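Local coordinates for alcohol dehydrogenase (Aeropyrum pernix, PDB 1H2B), which probably oxidises alcohols with NAD+ as a zinc-dependent dehydrogenase, and holds zinc, the dinucleotide and an octanoic acid molecule in its active-site cleft, at residues A19-I30 with L336-E344; A49-L58 with L346-L357. All coordinates share one frame; numbering follows the deposited sequence.

Both contacts use helix 339-347, but at different depths. Interaction 1 is partly buried: the first helical turns and the 3-10 segment before them receive the hairpin formed by strands 17-21 and 29-32, through small apolar contacts and one asparagine bound to backbone. Interaction 2 is buried nearer the centre of the chain, where the end of that helix and strand 354-358 meet strand 44-52 and helix 55-61; here backbone pairing, ionic groups, zinc and the dinucleotide dominate. The two join through packing: L343 lies against V53 and L58, I339 against L357, and V342 against A355, so the hairpin's apolar layer continues toward the active site.

Interaction 1. Residues A19-I30 with L336-E344; sequences ARLHEYNKPLRI and LDEINDVLE
N340 reaches from the helix to the backbone of L28 and grips it twice. Its OD1 accepts from L28 N at 2.9 Å, a bent bond (140° at the hydrogen), while ND2 gives a straighter one to L28 O at 3.0 Å (165°), with that oxygen close to the plane of the amide. The side chain leaves the helix with CG anti to its own carbonyl carbon (chi1 -71°), which carries the amide out to the loop, and the two bonds together fix which end of the amide is oxygen and which is nitrogen. P27 lies against the same group, its CB 3.7 Å from N340 OD1.

Beside this polar link L28 turns its side chain toward the helix and crosses both I339 and L343 at about a right angle. One methyl does the touching: L28 CD1 meets I339 CD1 at 3.7 Å and L343 CD1 at 3.9 Å, bridging residues one helical turn apart. The CG1 branch of I339 carries CD1 toward both L28 and A19. A19 CB touches both branches of I339, CD1 at 3.9 Å and CG2 slightly further off, with L336 CD1 more loosely alongside.

Toward the more exposed end, I30 lays its CD1 over the backbone of the 3-10 segment, 3.4 Å from D337 O, with D337 CB also near. L28 also touches V61 and L343 touches L58, both of helix 55-61, which continues the apolar packing. The arrangement is a beta-hairpin, strands 17-21 and 29-32, packed on a C-terminal helix, and it joins the beginning and end of the chain within the GroES-like catalytic domain of zinc-containing alcohol dehydrogenases.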
loop_
_atom_site.group_PDB
_atom_site.type_symbol
_atom_site.label_atom_id
_atom_site.label_comp_id
_atom_site.label_asym_id
_atom_site.label_seq_id
_atom_site.Cartn_x
_atom_site.Cartn_y
_atom_site.Cartn_z
ATOM N N ALA B 19 38.856 10.240 17.894
ATOM C CA ALA B 19 38.169 10.317 19.197
ATOM C C ALA B 19 37.593 8.952 19.527
ATOM O O ALA B 19 36.702 8.440 18.809
ATOM C CB ALA B 19 37.071 11.382 19.150
ATOM N N ARG B 20 38.116 8.318 20.588
ATOM C CA ARG B 20 37.807 6.912 20.850
ATOM C C ARG B 20 37.228 6.650 22.203
ATOM O O ARG B 20 37.626 7.272 23.188
ATOM C CB ARG B 20 39.028 6.033 20.655
ATOM C CG ARG B 20 39.820 6.415 19.417
ATOM C CD ARG B 20 40.853 5.391 19.088
ATOM N NE ARG B 20 40.317 4.310 18.264
ATOM C CZ ARG B 20 40.857 3.107 18.174
ATOM N NH1 ARG B 20 41.958 2.784 18.877
ATOM N NH2 ARG B 20 40.306 2.220 17.384
ATOM N N LEU B 21 36.273 5.733 22.220
ATOM C CA LEU B 21 35.639 5.256 23.435
ATOM C C LEU B 21 36.485 4.119 23.994
ATOM O O LEU B 21 36.573 3.067 23.379
ATOM C CB LEU B 21 34.218 4.748 23.129
ATOM C CG LEU B 21 33.275 4.436 24.292
ATOM C CD1 LEU B 21 31.879 4.309 23.728
ATOM C CD2 LEU B 21 33.634 3.156 25.038
ATOM N N HIS B 22 37.097 4.350 25.161
ATOM C CA HIS B 22 37.812 3.304 25.910
ATOM C C HIS B 22 37.017 2.795 27.092
ATOM O O HIS B 22 37.068 1.618 27.407
ATOM C CB HIS B 22 39.141 3.820 26.456
ATOM C CG HIS B 22 40.199 4.003 25.420
ATOM N ND1 HIS B 22 41.270 3.146 25.290
ATOM C CD2 HIS B 22 40.357 4.953 24.466
ATOM C CE1 HIS B 22 42.051 3.569 24.313
ATOM N NE2 HIS B 22 41.517 4.660 23.792
ATOM N N GLU B 23 36.298 3.698 27.748
ATOM C CA GLU B 23 35.500 3.357 28.908
ATOM C C GLU B 23 34.199 4.132 28.872
ATOM O O GLU B 23 34.201 5.331 28.568
ATOM C CB GLU B 23 36.234 3.727 30.210
ATOM C CG GLU B 23 37.730 3.463 30.229
ATOM C CD GLU B 23 38.455 4.256 31.303
ATOM O OE1 GLU B 23 39.318 5.098 30.955
ATOM O OE2 GLU B 23 38.167 4.025 32.499
ATOM N N TYR B 24 33.128 3.451 29.252
ATOM C CA TYR B 24 31.802 4.060 29.369
ATOM C C TYR B 24 31.755 5.074 30.501
ATOM O O TYR B 24 32.489 4.937 31.492
ATOM C CB TYR B 24 30.738 2.984 29.532
ATOM C CG TYR B 24 30.685 2.059 28.339
ATOM C CD1 TYR B 24 31.057 0.725 28.427
ATOM C CD2 TYR B 24 30.289 2.543 27.082
ATOM C CE1 TYR B 24 31.015 -0.121 27.308
ATOM C CE2 TYR B 24 30.252 1.729 25.990
ATOM C CZ TYR B 24 30.607 0.406 26.073
ATOM O OH TYR B 24 30.554 -0.395 24.960
ATOM N N ASN B 25 30.912 6.095 30.319
ATOM C CA ASN B 25 30.734 7.180 31.282
ATOM C C ASN B 25 31.969 8.001 31.604
ATOM O O ASN B 25 32.105 8.552 32.702
ATOM C CB ASN B 25 30.028 6.640 32.523
ATOM C CG ASN B 25 28.609 6.261 32.228
ATOM O OD1 ASN B 25 27.830 7.090 31.723
ATOM N ND2 ASN B 25 28.254 5.010 32.502
ATOM N N LYS B 26 32.841 8.115 30.601
ATOM C CA LYS B 26 34.029 8.956 30.660
ATOM C C LYS B 26 34.163 9.718 29.338
ATOM O O LYS B 26 33.561 9.296 28.332
ATOM C CB LYS B 26 35.249 8.075 30.945
ATOM C CG LYS B 26 35.631 8.054 32.437
ATOM C CD LYS B 26 35.993 6.651 32.920
ATOM C CE LYS B 26 35.831 6.511 34.444
ATOM N NZ LYS B 26 36.502 7.600 35.225
ATOM N N PRO B 27 34.916 10.817 29.312
ATOM C CA PRO B 27 35.152 11.555 28.061
ATOM C C PRO B 27 35.805 10.632 27.016
ATOM O O PRO B 27 36.548 9.702 27.372
ATOM C CB PRO B 27 36.133 12.652 28.481
ATOM C CG PRO B 27 35.937 12.777 29.946
ATOM C CD PRO B 27 35.617 11.443 30.454
ATOM N N LEU B 28 35.527 10.874 25.739
ATOM C CA LEU B 28 36.279 10.156 24.706
ATOM C C LEU B 28 37.743 10.591 24.771
ATOM O O LEU B 28 38.063 11.715 25.202
ATOM C CB LEU B 28 35.718 10.449 23.306
ATOM C CG LEU B 28 34.243 10.067 23.189
ATOM C CD1 LEU B 28 33.699 10.659 21.844
ATOM C CD2 LEU B 28 33.986 8.560 23.286
ATOM N N ARG B 29 38.620 9.691 24.337
ATOM C CA ARG B 29 40.042 9.993 24.277
ATOM C C ARG B 29 40.453 10.434 22.873
ATOM O O ARG B 29 40.138 9.753 21.882
ATOM C CB ARG B 29 40.847 8.792 24.785
ATOM C CG ARG B 29 40.689 8.661 26.305
ATOM C CD ARG B 29 40.501 7.262 26.852
ATOM N NE ARG B 29 41.760 6.528 26.843
ATOM C CZ ARG B 29 42.119 5.595 27.724
ATOM N NH1 ARG B 29 41.329 5.240 28.732
ATOM N NH2 ARG B 29 43.291 5.003 27.585
ATOM N N ILE B 30 41.077 11.601 22.777
ATOM C CA ILE B 30 41.561 12.086 21.494
ATOM C C ILE B 30 42.998 11.596 21.400
ATOM O O ILE B 30 43.831 11.983 22.229
ATOM C CB ILE B 30 41.466 13.633 21.381
ATOM C CG1 ILE B 30 40.004 14.107 21.528
ATOM C CG2 ILE B 30 42.064 14.107 20.076
ATOM C CD1 ILE B 30 39.871 15.542 22.002
ATOM N N LEU B 336 37.251 18.741 15.527
ATOM C CA LEU B 336 37.268 17.392 16.093
ATOM C C LEU B 336 37.656 17.392 17.571
ATOM O O LEU B 336 37.051 16.698 18.389
ATOM C CB LEU B 336 38.178 16.441 15.272
ATOM C CG LEU B 336 38.359 15.021 15.824
ATOM C CD1 LEU B 336 37.024 14.257 15.913
ATOM C CD2 LEU B 336 39.353 14.198 15.002
ATOM N N ASP B 337 38.665 18.177 17.938
ATOM C CA ASP B 337 39.124 18.039 19.313
ATOM C C ASP B 337 38.222 18.732 20.339
ATOM O O ASP B 337 38.459 18.616 21.549
ATOM C CB ASP B 337 40.605 18.429 19.476
ATOM C CG ASP B 337 40.888 19.840 19.076
ATOM O OD1 ASP B 337 39.999 20.707 19.206
ATOM O OD2 ASP B 337 42.009 20.187 18.629
ATOM N N GLU B 338 37.150 19.384 19.859
ATOM C CA GLU B 338 36.097 19.885 20.747
ATOM C C GLU B 338 35.017 18.850 21.050
ATOM O O GLU B 338 34.025 19.171 21.688
ATOM C CB GLU B 338 35.421 21.140 20.164
ATOM C CG GLU B 338 36.321 22.347 19.918
ATOM C CD GLU B 338 35.573 23.436 19.200
ATOM O OE1 GLU B 338 34.609 24.002 19.788
ATOM O OE2 GLU B 338 35.917 23.725 18.036
ATOM N N ILE B 339 35.184 17.616 20.599
ATOM C CA ILE B 339 34.140 16.608 20.765
ATOM C C ILE B 339 33.499 16.499 22.146
ATOM O O ILE B 339 32.280 16.456 22.255
ATOM C CB ILE B 339 34.587 15.236 20.226
ATOM C CG1 ILE B 339 33.400 14.268 20.209
ATOM C CG2 ILE B 339 35.772 14.678 21.020
ATOM C CD1 ILE B 339 33.582 13.182 19.171
ATOM N N ASN B 340 34.306 16.481 23.200
ATOM C CA ASN B 340 33.730 16.327 24.528
ATOM C C ASN B 340 32.955 17.526 25.016
ATOM O O ASN B 340 31.898 17.349 25.646
ATOM C CB ASN B 340 34.829 15.929 25.519
ATOM C CG ASN B 340 35.302 14.534 25.300
ATOM O OD1 ASN B 340 34.522 13.576 25.301
ATOM N ND2 ASN B 340 36.610 14.390 25.144
ATOM N N ASP B 341 33.422 18.727 24.710
ATOM C CA ASP B 341 32.630 19.932 24.971
ATOM C C ASP B 341 31.302 19.893 24.198
ATOM O O ASP B 341 30.265 20.255 24.725
ATOM C CB ASP B 341 33.395 21.195 24.612
ATOM C CG ASP B 341 32.601 22.450 24.900
ATOM O OD1 ASP B 341 32.216 22.640 26.071
ATOM O OD2 ASP B 341 32.297 23.294 24.024
ATOM N N VAL B 342 31.342 19.425 22.951
ATOM C CA VAL B 342 30.099 19.358 22.173
ATOM C C VAL B 342 29.105 18.354 22.755
ATOM O O VAL B 342 27.900 18.634 22.820
ATOM C CB VAL B 342 30.393 19.039 20.686
ATOM C CG1 VAL B 342 29.080 18.730 19.909
ATOM C CG2 VAL B 342 31.124 20.191 20.062
ATOM N N LEU B 343 29.593 17.183 23.164
ATOM C CA LEU B 343 28.756 16.166 23.797
ATOM C C LEU B 343 28.152 16.699 25.099
ATOM O O LEU B 343 26.989 16.481 25.372
ATOM C CB LEU B 343 29.569 14.908 24.088
ATOM C CG LEU B 343 29.944 14.031 22.883
ATOM C CD1 LEU B 343 30.950 12.964 23.303
ATOM C CD2 LEU B 343 28.643 13.351 22.348
ATOM N N GLU B 344 28.952 17.428 25.889
ATOM C CA GLU B 344 28.388 18.092 27.062
ATOM C C GLU B 344 27.239 19.067 26.704
ATOM O O GLU B 344 26.159 19.047 27.350
ATOM C CB GLU B 344 29.512 18.815 27.819
ATOM C CG GLU B 344 30.404 17.889 28.640
ATOM C CD GLU B 344 31.715 18.562 29.071
ATOM O OE1 GLU B 344 31.711 19.782 29.388
ATOM O OE2 GLU B 344 32.765 17.867 29.088
#

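Interaction 2. Residues A49-L58 with L346-L357; sequences AGAGVCHTDL and LEKGEVLGRAVL. With ZN (zinc ion), chain J; NAJ (nicotinamide-adenine-dinucleotide (acidic form)), chain I; OCA (octanoic acid (caprylic acid)), chain H.
Strands 50-52 and 354-357 run antiparallel at 142°, A51 and L357 forming a hydrogen-bonded pair and G52 and V356 a non-hydrogen-bonded one, with V53 N to A355 O extending the pairing. V53 CG2 packs on L357 CG at 3.7 Å, and a water joins V53 O to A355 N. R354, kinked at its second and third torsions, lays one guanidinium face over V53 O and C54 CA; NH1 donates a hydrogen bond to NAJ O1N (2.7 Å) at the guanidinium edge, and NE pairs with E80. H55 N donates to the same phosphate oxygen.

This is the catalytic zinc site of the family, beside the nicotinamide ring: C54 SG binds zinc at 2.3 Å, completed by H79, D168 and O1 of octanoic acid, and caps helix 55-61 by accepting from T56 N. Replacing R354 with an alanine would probably leave O1N without its charged partner and E80 without its mate.

L346 CD2 lies 3.8 Å from both C54 C and H55 N, and its CG 3.9 Å from L58 CD1. The H55 ring donates from ND1 to NAJ O1A, 2.7 Å away in the ring plane; L58 CD1 covers one face, and a water links NE2 to E347 OE1.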
loop_
_atom_site.group_PDB
_atom_site.type_symbol
_atom_site.label_atom_id
_atom_site.label_comp_id
_atom_site.label_asym_id
_atom_site.label_seq_id
_atom_site.Cartn_x
_atom_site.Cartn_y
_atom_site.Cartn_z
ATOM N N ALA B 49 35.617 14.973 5.945
ATOM C CA ALA B 49 35.438 16.444 5.874
ATOM C C ALA B 49 34.494 16.950 6.972
ATOM O O ALA B 49 34.670 18.043 7.503
ATOM C CB ALA B 49 34.933 16.882 4.477
ATOM N N GLY B 50 33.495 16.151 7.334
ATOM C CA GLY B 50 32.519 16.574 8.344
ATOM C C GLY B 50 31.971 15.332 9.028
ATOM O O GLY B 50 31.622 14.355 8.356
ATOM N N ALA B 51 31.934 15.348 10.361
ATOM C CA ALA B 51 31.423 14.214 11.134
ATOM C C ALA B 51 30.382 14.708 12.129
ATOM O O ALA B 51 30.688 15.444 13.064
ATOM C CB ALA B 51 32.599 13.521 11.857
ATOM N N GLY B 52 29.122 14.393 11.869
ATOM C CA GLY B 52 28.070 14.837 12.769
ATOM C C GLY B 52 28.095 14.146 14.110
ATOM O O GLY B 52 28.522 13.012 14.230
ATOM N N VAL B 53 27.628 14.867 15.134
ATOM C CA VAL B 53 27.550 14.336 16.493
ATOM C C VAL B 53 26.060 14.102 16.805
ATOM O O VAL B 53 25.251 15.016 16.680
ATOM C CB VAL B 53 28.065 15.332 17.528
ATOM C CG1 VAL B 53 28.079 14.706 18.898
ATOM C CG2 VAL B 53 29.503 15.799 17.158
ATOM N N CYS B 54 25.725 12.868 17.125
ATOM C CA CYS B 54 24.346 12.454 17.299
ATOM C C CYS B 54 24.008 12.237 18.769
ATOM O O CYS B 54 24.893 11.853 19.551
ATOM C CB CYS B 54 24.179 11.130 16.523
ATOM S SG CYS B 54 22.495 10.431 16.500
ATOM N N HIS B 55 22.741 12.403 19.156
ATOM C CA HIS B 55 22.413 11.989 20.514
ATOM C C HIS B 55 22.744 10.510 20.791
ATOM O O HIS B 55 23.004 10.124 21.935
ATOM C CB HIS B 55 20.953 12.325 20.861
ATOM C CG HIS B 55 20.710 12.537 22.331
ATOM N ND1 HIS B 55 20.288 13.746 22.827
ATOM C CD2 HIS B 55 20.844 11.705 23.394
ATOM C CE1 HIS B 55 20.165 13.655 24.146
ATOM N NE2 HIS B 55 20.490 12.427 24.516
ATOM N N THR B 56 22.769 9.668 19.756
ATOM C CA THR B 56 23.202 8.302 19.942
ATOM C C THR B 56 24.613 8.209 20.495
ATOM O O THR B 56 24.928 7.223 21.180
ATOM C CB THR B 56 23.118 7.567 18.615
ATOM O OG1 THR B 56 21.733 7.322 18.354
ATOM C CG2 THR B 56 23.826 6.179 18.691
ATOM N N ASP B 57 25.440 9.198 20.170
ATOM C CA ASP B 57 26.815 9.229 20.732
ATOM C C ASP B 57 26.825 9.398 22.242
ATOM O O ASP B 57 27.664 8.769 22.917
ATOM C CB ASP B 57 27.660 10.260 20.003
ATOM C CG ASP B 57 27.794 9.892 18.550
ATOM O OD1 ASP B 57 27.688 10.770 17.661
ATOM O OD2 ASP B 57 27.963 8.693 18.272
ATOM N N LEU B 58 25.874 10.160 22.778
ATOM C CA LEU B 58 25.733 10.217 24.232
ATOM C C LEU B 58 25.270 8.884 24.792
ATOM O O LEU B 58 25.800 8.388 25.799
ATOM C CB LEU B 58 24.757 11.316 24.623
ATOM C CG LEU B 58 25.124 12.755 24.290
ATOM C CD1 LEU B 58 23.893 13.605 24.446
ATOM C CD2 LEU B 58 26.199 13.172 25.301
ATOM N N LEU B 346 25.396 19.052 24.033
ATOM C CA LEU B 346 24.252 18.267 23.522
ATOM C C LEU B 346 23.435 17.670 24.647
ATOM O O LEU B 346 22.200 17.709 24.603
ATOM C CB LEU B 346 24.714 17.176 22.528
ATOM C CG LEU B 346 23.589 16.459 21.746
ATOM C CD1 LEU B 346 22.810 17.371 20.840
ATOM C CD2 LEU B 346 24.287 15.369 20.901
ATOM N N GLU B 347 24.099 17.116 25.669
ATOM C CA GLU B 347 23.400 16.520 26.811
ATOM C C GLU B 347 22.533 17.581 27.496
ATOM O O GLU B 347 21.452 17.252 28.019
ATOM C CB GLU B 347 24.423 15.925 27.791
ATOM C CG GLU B 347 23.870 15.379 29.101
ATOM C CD GLU B 347 22.995 14.159 28.927
ATOM O OE1 GLU B 347 23.112 13.452 27.887
ATOM O OE2 GLU B 347 22.185 13.897 29.839
ATOM N N LYS B 348 23.002 18.833 27.464
ATOM C CA LYS B 348 22.284 19.957 28.117
ATOM C C LYS B 348 21.250 20.657 27.253
ATOM O O LYS B 348 20.576 21.605 27.698
ATOM C CB LYS B 348 23.261 20.998 28.692
ATOM C CG LYS B 348 24.196 20.434 29.749
ATOM C CD LYS B 348 25.287 21.454 30.079
ATOM C CE LYS B 348 24.978 22.181 31.375
ATOM N NZ LYS B 348 25.376 23.628 31.330
ATOM N N GLY B 349 21.094 20.196 26.010
ATOM C CA GLY B 349 20.100 20.774 25.139
ATOM C C GLY B 349 20.545 22.107 24.565
ATOM O O GLY B 349 19.707 22.899 24.131
ATOM N N GLU B 350 21.863 22.321 24.509
ATOM C CA GLU B 350 22.441 23.580 24.038
ATOM C C GLU B 350 22.976 23.609 22.617
ATOM O O GLU B 350 23.710 24.536 22.249
ATOM C CB GLU B 350 23.546 24.051 24.992
ATOM C CG GLU B 350 23.067 24.138 26.430
ATOM C CD GLU B 350 24.104 24.697 27.386
ATOM O OE1 GLU B 350 25.331 24.639 27.093
ATOM O OE2 GLU B 350 23.664 25.182 28.453
ATOM N N VAL B 351 22.637 22.605 21.809
ATOM C CA VAL B 351 23.015 22.619 20.401
ATOM C C VAL B 351 21.767 22.937 19.591
ATOM O O VAL B 351 20.775 22.188 19.620
ATOM C CB VAL B 351 23.621 21.259 19.958
ATOM C CG1 VAL B 351 23.983 21.284 18.479
ATOM C CG2 VAL B 351 24.872 20.922 20.824
ATOM N N LEU B 352 21.807 24.056 18.891
ATOM C CA LEU B 352 20.742 24.396 17.968
ATOM C C LEU B 352 20.965 23.645 16.639
ATOM O O LEU B 352 21.912 23.929 15.872
ATOM C CB LEU B 352 20.655 25.918 17.725
ATOM C CG LEU B 352 19.417 26.351 16.918
ATOM C CD1 LEU B 352 18.192 26.376 17.792
ATOM C CD2 LEU B 352 19.628 27.753 16.356
ATOM N N GLY B 353 20.072 22.695 16.362
ATOM C CA GLY B 353 20.232 21.847 15.174
ATOM C C GLY B 353 21.231 20.725 15.434
ATOM O O GLY B 353 21.094 19.990 16.390
ATOM N N ARG B 354 22.267 20.656 14.606
ATOM C CA ARG B 354 23.227 19.563 14.617
ATOM C C ARG B 354 24.636 20.088 14.672
ATOM O O ARG B 354 25.016 20.891 13.841
ATOM C CB ARG B 354 23.039 18.778 13.315
ATOM C CG ARG B 354 23.757 17.457 13.243
ATOM C CD ARG B 354 23.456 16.561 14.393
ATOM N NE ARG B 354 23.270 15.172 14.042
ATOM C CZ ARG B 354 22.545 14.345 14.787
ATOM N NH1 ARG B 354 21.918 14.788 15.884
ATOM N NH2 ARG B 354 22.444 13.077 14.425
ATOM N N ALA B 355 25.410 19.552 15.608
ATOM C CA ALA B 355 26.830 19.859 15.667
ATOM C C ALA B 355 27.561 18.971 14.672
ATOM O O ALA B 355 27.275 17.766 14.570
ATOM C CB ALA B 355 27.337 19.656 17.059
ATOM N N VAL B 356 28.518 19.551 13.940
ATOM C CA VAL B 356 29.307 18.779 12.947
ATOM C C VAL B 356 30.779 19.121 13.230
ATOM O O VAL B 356 31.099 20.313 13.410
ATOM C CB VAL B 356 28.939 19.193 11.541
ATOM C CG1 VAL B 356 29.795 18.490 10.514
ATOM C CG2 VAL B 356 27.468 18.846 11.250
ATOM N N LEU B 357 31.618 18.094 13.321
ATOM C CA LEU B 357 33.077 18.237 13.591
ATOM C C LEU B 357 33.866 18.189 12.310
ATOM O O LEU B 357 33.575 17.399 11.424
ATOM C CB LEU B 357 33.604 17.175 14.562
ATOM C CG LEU B 357 32.745 17.048 15.821
ATOM C CD1 LEU B 357 33.380 15.987 16.711
ATOM C CD2 LEU B 357 32.511 18.387 16.571
HETATM ZN ZN ZN J . 22.884 8.702 15.090
HETATM P PA NAJ I . 18.962 15.958 20.037
HETATM O O1A NAJ I . 19.585 15.964 21.405
HETATM O O2A NAJ I . 19.568 16.835 18.929
HETATM O O5B NAJ I . 17.445 16.456 20.065
HETATM C C5B NAJ I . 16.539 16.098 21.118
HETATM C C4B NAJ I . 15.523 17.227 21.131
HETATM O O4B NAJ I . 14.466 16.826 22.026
HETATM C C3B NAJ I . 16.093 18.568 21.593
HETATM O O3B NAJ I . 15.729 19.638 20.705
HETATM C C2B NAJ I . 15.431 18.657 22.961
HETATM O O2B NAJ I . 15.295 19.997 23.457
HETATM C C1B NAJ I . 14.071 17.977 22.759
HETATM N N9A NAJ I . 13.419 17.519 23.985
HETATM C C8A NAJ I . 13.968 17.036 25.182
HETATM N N7A NAJ I . 12.961 16.696 26.031
HETATM C C5A NAJ I . 11.781 16.963 25.398
HETATM C C6A NAJ I . 10.463 16.826 25.760
HETATM N N6A NAJ I . 10.079 16.389 26.967
HETATM N N1A NAJ I . 9.497 17.131 24.837
HETATM C C2A NAJ I . 9.803 17.638 23.587
HETATM N N3A NAJ I . 11.103 17.793 23.252
HETATM C C4A NAJ I . 12.072 17.464 24.147
HETATM O O3 NAJ I . 18.901 14.433 19.593
HETATM P PN NAJ I . 19.028 13.792 18.118
HETATM O O1N NAJ I . 20.429 13.552 17.791
HETATM O O2N NAJ I . 18.174 14.549 17.181
HETATM O O5D NAJ I . 18.428 12.334 18.423
HETATM C C5D NAJ I . 17.043 12.239 18.751
HETATM C C4D NAJ I . 16.749 10.841 19.271
HETATM O O4D NAJ I . 16.790 9.938 18.152
HETATM C C3D NAJ I . 17.792 10.307 20.251
HETATM O O3D NAJ I . 17.144 9.362 21.122
HETATM C C2D NAJ I . 18.772 9.559 19.335
HETATM O O2D NAJ I . 19.559 8.587 19.964
HETATM C C1D NAJ I . 17.740 8.925 18.385
HETATM N N1N NAJ I . 18.205 8.396 17.103
HETATM C C2N NAJ I . 17.452 7.398 16.560
HETATM C C3N NAJ I . 17.785 6.885 15.317
HETATM C C7N NAJ I . 16.992 5.750 14.758
HETATM O O7N NAJ I . 17.446 5.264 13.590
HETATM N N7N NAJ I . 15.867 5.256 15.282
HETATM C C4N NAJ I . 18.892 7.388 14.556
HETATM C C5N NAJ I . 19.517 8.544 15.105
HETATM C C6N NAJ I . 19.197 9.006 16.367
HETATM C C1 OCA H . 21.852 5.966 15.032
HETATM C C2 OCA H . 21.287 4.741 15.767
HETATM C C3 OCA H . 21.376 3.484 14.885
HETATM C C4 OCA H . 21.208 2.169 15.628
HETATM C C5 OCA H . 21.498 1.011 14.673
HETATM C C6 OCA H . 21.125 -0.331 15.298
HETATM C C7 OCA H . 21.294 -1.514 14.350
HETATM C C8 OCA H . 20.903 -2.791 15.072
HETATM O O1 OCA H . 22.032 7.050 15.655
HETATM O O2 OCA H . 22.103 5.905 13.811
HETATM O O HOH W 1 24.636 17.570 17.574
HETATM O O HOH W 2 20.894 11.679 27.098
#